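PDB 4IVN: transcriptional regulator from Vibrio vulnificus, which binds N-acetylmannosamine 6-phosphate and probably represses transcription of the nan operon for sialic acid catabolism by binding its regulatory DNA. Local coordinates for residues I120-R123 and V124-E128; G142-L145 and A146-I150; V247-L250 and V251-L255. All blocks are in the same frame, centred on the assembly; numbering follows the deposited sequence.

Contact 1: residues I120-R123 and V124-E128; sequences IVER and VHQAE
Glu122 and Gln126, one helical turn apart near the C-terminal end of helix 114-126, join their side chains on the outer face of a helix that leads into the first strand of the SIS domain, a parallel sheet flanked by helices. Gln126 NE2 donates to Glu122 OE2 at 3.1 Å. The acceptor lies 10° out of the amide plane and is met nearly along its own C-O axis, while the carboxylate and amide planes are turned 51° apart. Both chains bend at chi2 to make this bridge; Glu122 does so at 37°. His125 runs alongside Glu122, pointing the same way, and its CD2 comes 3.8 Å from Glu122 OE2. From outside this helical turn, two tyrosines hold both groups: Tyr258 hydrogen-bonds Glu122 OE1 and stacks on the His125 ring, and Tyr261 hydrogen-bonds His125 ND1. Beneath them the helical bonds continue, Gln126 N reaching Glu122 O at 2.9 Å and His125 N reaching Val121 O at 2.9 Å. The inner face is apolar: Val124 packs against Leu177 and Phe179 of strand 176-181, and Ile120 against Leu223 of strand 221-224. Ala127 is the first residue to leave helical geometry, and Lys154 NZ binds the carbonyls of Val124 and Ala127 at this helix end. On the buried side Val124 CG2, anti to its own carbonyl carbon, rests 3.3 Å from Ile120 O.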
loop_
_atom_site.group_PDB
_atom_site.type_symbol
_atom_site.label_atom_id
_atom_site.label_comp_id
_atom_site.label_asym_id
_atom_site.label_seq_id
_atom_site.Cartn_x
_atom_site.Cartn_y
_atom_site.Cartn_z
ATOM N N ILE A 120 17.259 11.345 -7.443
ATOM C CA ILE A 120 16.494 11.168 -6.198
ATOM C C ILE A 120 17.222 10.139 -5.265
ATOM O O ILE A 120 17.323 10.315 -4.051
ATOM C CB ILE A 120 15.031 10.736 -6.516
ATOM C CG1 ILE A 120 14.332 11.882 -7.303
ATOM C CG2 ILE A 120 14.303 10.364 -5.224
ATOM C CD1 ILE A 120 12.954 11.533 -7.886
ATOM N N VAL A 121 17.719 9.068 -5.848
ATOM C CA VAL A 121 18.538 8.093 -5.107
ATOM C C VAL A 121 19.671 8.716 -4.365
ATOM O O VAL A 121 19.875 8.435 -3.161
ATOM C CB VAL A 121 19.187 7.104 -6.055
ATOM C CG1 VAL A 121 20.250 6.264 -5.269
ATOM C CG2 VAL A 121 18.090 6.206 -6.705
ATOM N N GLU A 122 20.394 9.629 -5.035
ATOM C CA GLU A 122 21.520 10.274 -4.397
ATOM C C GLU A 122 21.084 11.171 -3.251
ATOM O O GLU A 122 21.689 11.153 -2.193
ATOM C CB GLU A 122 22.270 11.099 -5.472
ATOM C CG GLU A 122 23.753 11.268 -5.279
ATOM C CD GLU A 122 24.426 10.042 -4.709
ATOM O OE1 GLU A 122 24.151 8.886 -5.184
ATOM O OE2 GLU A 122 25.240 10.265 -3.750
ATOM N N ARG A 123 20.014 11.936 -3.451
ATOM C CA ARG A 123 19.421 12.721 -2.322
ATOM C C ARG A 123 19.078 11.859 -1.090
ATOM O O ARG A 123 19.415 12.213 0.033
ATOM C CB ARG A 123 18.216 13.469 -2.842
ATOM C CG ARG A 123 18.690 14.532 -3.878
ATOM C CD ARG A 123 17.704 15.661 -4.078
ATOM N NE ARG A 123 18.043 16.598 -5.178
ATOM C CZ ARG A 123 18.634 17.781 -5.011
ATOM N NH1 ARG A 123 19.041 18.183 -3.795
ATOM N NH2 ARG A 123 18.805 18.582 -6.076
ATOM N N VAL A 124 18.402 10.743 -1.308
ATOM C CA VAL A 124 18.102 9.817 -0.233
ATOM C C VAL A 124 19.365 9.294 0.463
ATOM O O VAL A 124 19.479 9.294 1.710
ATOM C CB VAL A 124 17.230 8.674 -0.718
ATOM C CG1 VAL A 124 16.970 7.682 0.456
ATOM C CG2 VAL A 124 15.892 9.265 -1.228
ATOM N N HIS A 125 20.336 8.965 -0.335
ATOM C CA HIS A 125 21.582 8.447 0.198
ATOM C C HIS A 125 22.206 9.474 1.101
ATOM O O HIS A 125 22.618 9.130 2.216
ATOM C CB HIS A 125 22.535 8.080 -0.922
ATOM C CG HIS A 125 23.884 7.667 -0.405
ATOM N ND1 HIS A 125 24.046 6.611 0.383
ATOM C CD2 HIS A 125 25.144 8.287 -0.497
ATOM C CE1 HIS A 125 25.351 6.503 0.744
ATOM N NE2 HIS A 125 26.022 7.501 0.182
ATOM N N GLN A 126 22.219 10.738 0.662
ATOM C CA GLN A 126 22.821 11.828 1.457
ATOM C C GLN A 126 21.984 12.203 2.700
ATOM O O GLN A 126 22.517 12.754 3.682
ATOM C CB GLN A 126 23.038 13.117 0.623
ATOM C CG GLN A 126 23.966 12.967 -0.614
ATOM C CD GLN A 126 25.396 12.493 -0.266
ATOM O OE1 GLN A 126 25.907 12.771 0.819
ATOM N NE2 GLN A 126 26.036 11.766 -1.195
ATOM N N ALA A 127 20.682 11.906 2.668
ATOM C CA ALA A 127 19.805 12.535 3.627
ATOM C C ALA A 127 20.059 11.964 5.024
ATOM O O ALA A 127 20.258 10.759 5.195
ATOM C CB ALA A 127 18.367 12.369 3.198
ATOM N N GLU A 128 20.084 12.819 6.031
ATOM C CA GLU A 128 20.149 12.323 7.398
ATOM C C GLU A 128 18.734 12.072 7.964
ATOM O O GLU A 128 18.506 11.224 8.856
ATOM C CB GLU A 128 20.900 13.340 8.252
ATOM C CG GLU A 128 22.428 13.210 8.007
ATOM C CD GLU A 128 23.238 14.240 8.795
ATOM O OE1 GLU A 128 22.729 15.350 9.022
ATOM O OE2 GLU A 128 24.397 13.961 9.184
#

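Contact 2: residues G142-L145 and A146-I150; sequences GRYL and AYRLI
Gly142 O accepts a hydrogen bond from Ala146 N at 3.0 Å, a regular turn of helix 137-151, which is the crossover helix of the beta-alpha-beta unit between strands 129-133 and 156-159 of the SIS domain. The Arg143 carbonyl likewise accepts one from Tyr147 N, while its guanidinium turns away to a salt bridge with Glu160. Tyr144 meets two side chains of the next turn. Arg148 CG sits over the centre of its ring, 3.8 Å from the centroid and 13° off the normal, a CH-pi contact. Bends at chi2 and chi3 then curl the arginine back, and NH1 donates a bent hydrogen bond (141°) to Tyr144 OH at 3.1 Å; the hydroxyl lies 25° out of the guanidinium plane. That hydroxyl also bonds Gly235 O of the second subunit, and Arg148 NH1 has its stronger partner in Asp248. Tyr147 passes obliquely beside the same ring, its CD2 4.1 Å from Tyr144 CE1, and carries its OH to O3 of the bound N-acetylmannosamine 6-phosphate and to Arg151. On the sheet-facing side Leu145 and Leu149 pack above Cys132 and Ile130, with Leu145 CD1 3.8 Å from Leu149 CD1.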
loop_
_atom_site.group_PDB
_atom_site.type_symbol
_atom_site.label_atom_id
_atom_site.label_comp_id
_atom_site.label_asym_id
_atom_site.label_seq_id
_atom_site.Cartn_x
_atom_site.Cartn_y
_atom_site.Cartn_z
ATOM N N GLY A 142 2.944 6.706 1.393
ATOM C CA GLY A 142 3.924 7.343 2.257
ATOM C C GLY A 142 4.373 6.381 3.396
ATOM O O GLY A 142 5.541 6.278 3.704
ATOM N N ARG A 143 3.441 5.612 3.977
ATOM C CA ARG A 143 3.809 4.580 4.945
ATOM C C ARG A 143 4.679 3.519 4.323
ATOM O O ARG A 143 5.577 3.021 4.974
ATOM C CB ARG A 143 2.533 3.892 5.502
ATOM C CG ARG A 143 1.720 4.710 6.536
ATOM C CD ARG A 143 2.532 5.253 7.758
ATOM N NE ARG A 143 1.793 6.251 8.626
ATOM C CZ ARG A 143 2.208 6.763 9.803
ATOM N NH1 ARG A 143 3.417 6.454 10.293
ATOM N NH2 ARG A 143 1.390 7.588 10.514
ATOM N N TYR A 144 4.370 3.095 3.118
ATOM C CA TYR A 144 5.261 2.077 2.517
ATOM C C TYR A 144 6.661 2.631 2.315
ATOM O O TYR A 144 7.640 1.939 2.513
ATOM C CB TYR A 144 4.695 1.538 1.192
ATOM C CG TYR A 144 5.469 0.321 0.675
ATOM C CD1 TYR A 144 5.630 -0.881 1.485
ATOM C CD2 TYR A 144 5.962 0.312 -0.644
ATOM C CE1 TYR A 144 6.312 -1.996 0.970
ATOM C CE2 TYR A 144 6.617 -0.803 -1.136
ATOM C CZ TYR A 144 6.780 -1.936 -0.317
ATOM O OH TYR A 144 7.476 -2.984 -0.856
ATOM N N LEU A 145 6.750 3.882 1.883
ATOM C CA LEU A 145 8.082 4.516 1.750
ATOM C C LEU A 145 8.868 4.592 3.086
ATOM O O LEU A 145 10.076 4.209 3.120
ATOM C CB LEU A 145 7.866 5.949 1.182
ATOM C CG LEU A 145 9.161 6.799 0.965
ATOM C CD1 LEU A 145 10.190 6.031 0.065
ATOM C CD2 LEU A 145 8.655 8.084 0.257
ATOM N N ALA A 146 8.250 5.094 4.148
ATOM C CA ALA A 146 8.935 5.204 5.359
ATOM C C ALA A 146 9.344 3.787 5.831
ATOM O O ALA A 146 10.395 3.614 6.400
ATOM C CB ALA A 146 8.020 5.833 6.410
ATOM N N TYR A 147 8.450 2.818 5.719
ATOM C CA TYR A 147 8.824 1.437 5.993
ATOM C C TYR A 147 10.016 0.976 5.219
ATOM O O TYR A 147 10.960 0.437 5.824
ATOM C CB TYR A 147 7.609 0.445 5.783
ATOM C CG TYR A 147 8.061 -1.007 5.752
ATOM C CD1 TYR A 147 8.187 -1.750 6.926
ATOM C CD2 TYR A 147 8.439 -1.605 4.509
ATOM C CE1 TYR A 147 8.616 -3.105 6.921
ATOM C CE2 TYR A 147 8.883 -2.945 4.506
ATOM C CZ TYR A 147 8.950 -3.668 5.698
ATOM O OH TYR A 147 9.408 -4.924 5.699
ATOM N N ARG A 148 10.037 1.159 3.884
ATOM C CA ARG A 148 11.117 0.645 3.108
ATOM C C ARG A 148 12.474 1.406 3.477
ATOM O O ARG A 148 13.584 0.806 3.481
ATOM C CB ARG A 148 10.843 0.817 1.578
ATOM C CG ARG A 148 9.751 -0.134 1.041
ATOM C CD ARG A 148 10.205 -1.605 1.199
ATOM N NE ARG A 148 11.353 -1.853 0.335
ATOM C CZ ARG A 148 11.358 -1.984 -0.993
ATOM N NH1 ARG A 148 10.236 -1.974 -1.715
ATOM N NH2 ARG A 148 12.534 -2.121 -1.608
ATOM N N LEU A 149 12.347 2.695 3.770
ATOM C CA LEU A 149 13.508 3.505 4.335
ATOM C C LEU A 149 14.051 2.968 5.640
ATOM O O LEU A 149 15.273 2.894 5.786
ATOM C CB LEU A 149 13.213 5.009 4.481
ATOM C CG LEU A 149 12.948 5.578 3.036
ATOM C CD1 LEU A 149 12.371 6.991 2.977
ATOM C CD2 LEU A 149 14.140 5.482 2.078
ATOM N N ILE A 150 13.169 2.649 6.580
ATOM C CA ILE A 150 13.573 2.129 7.860
ATOM C C ILE A 150 14.244 0.762 7.697
ATOM O O ILE A 150 15.215 0.523 8.455
ATOM C CB ILE A 150 12.331 2.077 8.826
ATOM C CG1 ILE A 150 12.033 3.490 9.275
ATOM C CG2 ILE A 150 12.568 1.122 10.066
ATOM C CD1 ILE A 150 10.633 3.587 9.910
#

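Contact 3: residues V247-L250 and V251-L255; sequences VDVL and VNSLL
A side chain-to-backbone bond from Ser253 to the Val249 carbonyl, and the side chains of Asn252 and Asp248 lying against each other, mark this local contact along successive turns of helix 237-257, which lies between helices 114-126 and 137-151. Ser253 OG donates to Val249 O at 2.7 Å, its chi1 of -49° laying the hydroxyl back beside the backbone N. Ser253 N donates to the same oxygen at 2.9 Å, and the two donors come from opposite faces of the carbonyl plane, which leaves Val249 O gripped twice. Toward the second subunit, Asn252 crosses Asp248 with amide and carboxylate planes 79° apart, and Asn252 ND2 lies 3.2 Å from both Asp248 OD1 and Asp248 OD2. Arg148, from the first crossover helix of the SIS fold, supplies the stronger partner to both, a salt bridge to Asp248 OD1 and a hydrogen bond to Asn252 OD1; its charge would be expected to favour an ionised Asp248. Phe237 and Ile93 of the second subunit pack over Asp248 and Asn252 respectively. The apolar residues divide between the neighbouring helices: Val247 meets Tyr144 and Leu145, whereas Leu250 and Leu254 turn to Ile120 and Val124. Val251 CG2 lies 3.4 Å from Val247 O.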
loop_
_atom_site.group_PDB
_atom_site.type_symbol
_atom_site.label_atom_id
_atom_site.label_comp_id
_atom_site.label_asym_id
_atom_site.label_seq_id
_atom_site.Cartn_x
_atom_site.Cartn_y
_atom_site.Cartn_z
ATOM N N VAL A 247 8.065 3.817 -5.287
ATOM C CA VAL A 247 8.736 3.580 -3.983
ATOM C C VAL A 247 9.684 2.380 -4.089
ATOM O O VAL A 247 10.897 2.413 -3.639
ATOM C CB VAL A 247 7.758 3.347 -2.795
ATOM C CG1 VAL A 247 8.510 2.891 -1.570
ATOM C CG2 VAL A 247 6.984 4.626 -2.389
ATOM N N ASP A 248 9.183 1.293 -4.695
ATOM C CA ASP A 248 10.029 0.092 -4.766
ATOM C C ASP A 248 11.291 0.298 -5.578
ATOM O O ASP A 248 12.382 -0.094 -5.117
ATOM C CB ASP A 248 9.218 -1.083 -5.340
ATOM C CG ASP A 248 9.936 -2.391 -5.222
ATOM O OD1 ASP A 248 10.473 -2.801 -4.129
ATOM O OD2 ASP A 248 9.844 -3.048 -6.203
ATOM N N VAL A 249 11.131 0.879 -6.785
ATOM C CA VAL A 249 12.251 1.208 -7.656
ATOM C C VAL A 249 13.215 2.199 -7.003
ATOM O O VAL A 249 14.439 2.019 -7.057
ATOM C CB VAL A 249 11.738 1.725 -9.019
ATOM C CG1 VAL A 249 12.906 2.106 -9.877
ATOM C CG2 VAL A 249 10.871 0.669 -9.733
ATOM N N LEU A 250 12.694 3.150 -6.239
ATOM C CA LEU A 250 13.591 4.032 -5.538
ATOM C C LEU A 250 14.493 3.236 -4.629
ATOM O O LEU A 250 15.680 3.420 -4.659
ATOM C CB LEU A 250 12.793 5.144 -4.774
ATOM C CG LEU A 250 13.598 6.084 -3.898
ATOM C CD1 LEU A 250 14.769 6.811 -4.628
ATOM C CD2 LEU A 250 12.692 7.108 -3.157
ATOM N N VAL A 251 13.933 2.408 -3.741
ATOM C CA VAL A 251 14.716 1.745 -2.696
ATOM C C VAL A 251 15.534 0.639 -3.312
ATOM O O VAL A 251 16.679 0.463 -2.947
ATOM C CB VAL A 251 13.824 1.255 -1.508
ATOM C CG1 VAL A 251 14.659 0.575 -0.407
ATOM C CG2 VAL A 251 13.103 2.510 -0.998
ATOM N N ASN A 252 14.994 -0.038 -4.311
ATOM C CA ASN A 252 15.850 -1.005 -5.008
ATOM C C ASN A 252 17.083 -0.406 -5.730
ATOM O O ASN A 252 18.131 -1.068 -5.789
ATOM C CB ASN A 252 15.031 -1.861 -5.964
ATOM C CG ASN A 252 14.008 -2.738 -5.211
ATOM O OD1 ASN A 252 14.081 -2.870 -3.985
ATOM N ND2 ASN A 252 13.038 -3.266 -5.922
ATOM N N SER A 253 16.941 0.781 -6.336
ATOM C CA SER A 253 18.107 1.502 -6.880
ATOM C C SER A 253 19.095 1.820 -5.829
ATOM O O SER A 253 20.308 1.599 -6.044
ATOM C CB SER A 253 17.755 2.774 -7.609
ATOM O OG SER A 253 16.745 2.442 -8.475
ATOM N N LEU A 254 18.610 2.313 -4.690
ATOM C CA LEU A 254 19.505 2.583 -3.563
ATOM C C LEU A 254 20.324 1.319 -3.199
ATOM O O LEU A 254 21.560 1.384 -3.013
ATOM C CB LEU A 254 18.746 3.071 -2.326
ATOM C CG LEU A 254 18.437 4.551 -2.205
ATOM C CD1 LEU A 254 17.175 4.746 -1.355
ATOM C CD2 LEU A 254 19.680 5.357 -1.762
ATOM N N LEU A 255 19.626 0.183 -3.083
ATOM C CA LEU A 255 20.262 -1.061 -2.711
ATOM C C LEU A 255 21.265 -1.469 -3.798
ATOM O O LEU A 255 22.330 -1.995 -3.521
ATOM C CB LEU A 255 19.196 -2.149 -2.504
ATOM C CG LEU A 255 18.590 -2.050 -1.080
ATOM C CD1 LEU A 255 17.240 -2.729 -1.016
ATOM C CD2 LEU A 255 19.552 -2.696 -0.045
#

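Overall arrangement
Each contact is made within one continuous helical stretch, so the three follow in series along the chain, closing no long loop and neither nesting nor crossing. Contact 1 comes first, at the end of helix 114-126; strand 129-133 then leads to contact 2 on helix 137-151, and contact 3 follows much later on helix 237-257. That last helix joins the other two, which pack on the parallel sheet. Contact 3 lies about 11 Å, centre to centre, from each of the others, with Ser253 CB 3.6 Å from Val121 CG2 and Val247 CG1 3.7 Å from Leu145 CA. Contacts 1 and 2 also touch, Val124 CG1 lying 3.9 Å from Leu149 CD2. Contacts 2 and 3 both reach the second subunit.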